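Local coordinates for carbonic anhydrase (Porphyridium purpureum, PDB 1DDZ), which catalyses the hydration of CO2 to hydrogencarbonate as a beta-class carbonic anhydrase that depends on zinc, at the interface of chains A and B. Sequence-based numbering; all coordinates share one arbitrary frame. Chains: chain A/B, Carbonic anhydrase.

The interface of chains A and B. Residues chain A 139-142, 159; chain B 234-235, 238, 256.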
loop_
_atom_site.group_PDB
_atom_site.type_symbol
_atom_site.label_atom_id
_atom_site.label_comp_id
_atom_site.label_asym_id
_atom_site.label_seq_id
_atom_site.Cartn_x
_atom_site.Cartn_y
_atom_site.Cartn_z
ATOM N N ALA A 139 -19.484 2.955 -2.295
ATOM C CA ALA A 139 -18.885 4.215 -1.863
ATOM C C ALA A 139 -19.931 5.315 -1.578
ATOM O O ALA A 139 -19.691 6.221 -0.787
ATOM C CB ALA A 139 -17.874 4.697 -2.920
ATOM N N LEU A 140 -21.062 5.263 -2.275
ATOM C CA LEU A 140 -22.129 6.253 -2.115
ATOM C C LEU A 140 -23.237 5.785 -1.177
ATOM O O LEU A 140 -23.742 6.553 -0.362
ATOM C CB LEU A 140 -22.787 6.577 -3.474
ATOM C CG LEU A 140 -22.108 7.388 -4.594
ATOM C CD1 LEU A 140 -23.061 7.563 -5.799
ATOM C CD2 LEU A 140 -21.710 8.741 -4.080
ATOM N N GLY A 141 -23.625 4.523 -1.286
ATOM C CA GLY A 141 -24.733 4.072 -0.475
ATOM C C GLY A 141 -24.561 3.147 0.700
ATOM O O GLY A 141 -25.555 2.633 1.193
ATOM N N ASP A 142 -23.342 2.933 1.174
ATOM C CA ASP A 142 -23.146 2.026 2.305
ATOM C C ASP A 142 -22.049 2.583 3.157
ATOM O O ASP A 142 -21.134 3.197 2.631
ATOM C CB ASP A 142 -22.729 0.628 1.825
ATOM C CG ASP A 142 -23.720 0.024 0.857
ATOM O OD1 ASP A 142 -24.737 -0.561 1.314
ATOM O OD2 ASP A 142 -23.485 0.154 -0.367
ATOM N N ARG A 159 -15.775 11.926 -5.882
ATOM C CA ARG A 159 -17.057 12.612 -5.712
ATOM C C ARG A 159 -16.804 14.026 -5.179
ATOM O O ARG A 159 -17.391 14.994 -5.659
ATOM C CB ARG A 159 -17.984 11.855 -4.754
ATOM C CG ARG A 159 -19.452 12.307 -4.859
ATOM C CD ARG A 159 -20.345 11.755 -3.735
ATOM N NE ARG A 159 -20.178 12.495 -2.481
ATOM C CZ ARG A 159 -21.138 13.183 -1.855
ATOM N NH1 ARG A 159 -22.382 13.251 -2.323
ATOM N NH2 ARG A 159 -20.821 13.872 -0.776
ATOM N N ILE B 234 -22.381 9.494 4.062
ATOM C CA ILE B 234 -23.162 10.128 3.016
ATOM C C ILE B 234 -24.197 9.140 2.488
ATOM O O ILE B 234 -24.949 9.485 1.583
ATOM C CB ILE B 234 -22.341 10.635 1.815
ATOM C CG1 ILE B 234 -21.609 9.473 1.147
ATOM C CG2 ILE B 234 -21.434 11.756 2.219
ATOM C CD1 ILE B 234 -21.095 9.798 -0.239
ATOM N N SER B 235 -24.247 7.921 3.035
ATOM C CA SER B 235 -25.232 6.933 2.572
ATOM C C SER B 235 -26.666 7.384 2.831
ATOM O O SER B 235 -27.579 6.990 2.104
ATOM C CB SER B 235 -25.000 5.565 3.198
ATOM O OG SER B 235 -24.915 5.703 4.586
ATOM N N TYR B 238 -28.237 8.724 -0.132
ATOM C CA TYR B 238 -28.465 7.796 -1.243
ATOM C C TYR B 238 -29.234 6.545 -0.964
ATOM O O TYR B 238 -29.557 5.822 -1.891
ATOM C CB TYR B 238 -27.152 7.369 -1.883
ATOM C CG TYR B 238 -26.386 8.529 -2.399
ATOM C CD1 TYR B 238 -25.407 9.131 -1.622
ATOM C CD2 TYR B 238 -26.699 9.102 -3.636
ATOM C CE1 TYR B 238 -24.748 10.288 -2.060
ATOM C CE2 TYR B 238 -26.042 10.275 -4.092
ATOM C CZ TYR B 238 -25.070 10.856 -3.291
ATOM O OH TYR B 238 -24.339 11.982 -3.621
ATOM N N LEU B 256 -29.822 2.834 -5.592
ATOM C CA LEU B 256 -29.279 4.074 -5.068
ATOM C C LEU B 256 -30.320 5.125 -5.394
ATOM O O LEU B 256 -30.615 5.360 -6.565
ATOM C CB LEU B 256 -27.948 4.446 -5.720
ATOM C CG LEU B 256 -26.689 3.942 -5.009
ATOM C CD1 LEU B 256 -25.492 4.644 -5.586
ATOM C CD2 LEU B 256 -26.754 4.213 -3.529
#
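The backbone of A:Leu140 and A:Gly141, at the end of helix 134-141, lies against B:Ser235, the first residue of the 3-10 helix 235-237, with the carbonyl O of A:Leu140 3.3 Å from CA of B:Ser235. The carbonyl O of A:Leu140 is also 3.3 Å from CD1 of the B:Tyr238 ring. CB of B:Ser235 packs on the carbonyl carbon of A:Gly141.

A:Leu140 has more of its surface hidden by the partner than any other residue of this patch. With its CG anti to the carbonyl carbon (chi1 -72°), its two methyls are set against different partners. CD1 of A:Leu140 meets CD1 of B:Leu256 at 3.8 Å, but B:Leu256 is poorly ordered. CD2 of A:Leu140, the other branch, lies 4.0 Å from CE1 of B:Tyr238 and the same distance from CD1 of B:Ile234. CB of A:Leu140 sits over one face of the tyrosine ring, toward its rim.

A:Arg159 and B:Tyr238 reach toward each other tip to tip. NH1 of A:Arg159 donates a hydrogen bond of 2.7 Å to the phenol OH of B:Tyr238. The bond is bent, 127° at the hydrogen, and the OH is tilted out of the guanidinium plane. NH1 itself lies in the plane of the ring, at its edge, and the two flat groups stand almost perpendicular. CD1 of B:Ile234 covers one face of the guanidinium near its rim, 3.6 Å from NE of A:Arg159. CG2 of B:Ile234 approaches NH2 of A:Arg159. An alanine in place of A:Arg159 would probably leave the tyrosine OH without this donor and the isoleucine tip without the flat group it packs on.

On chain A the surface is built from the end of helix 134-141 and from helix 147-161, within the first carbonic anhydrase sequence region. Chain B contributes the short 3-10 helix and loop residues that follow strand 222-227. The patch is part of the two-fold interface between the two copies in the deposited assembly, and probably helps hold them together if this dimer is the biological one; a twin recurs with the chains exchanged.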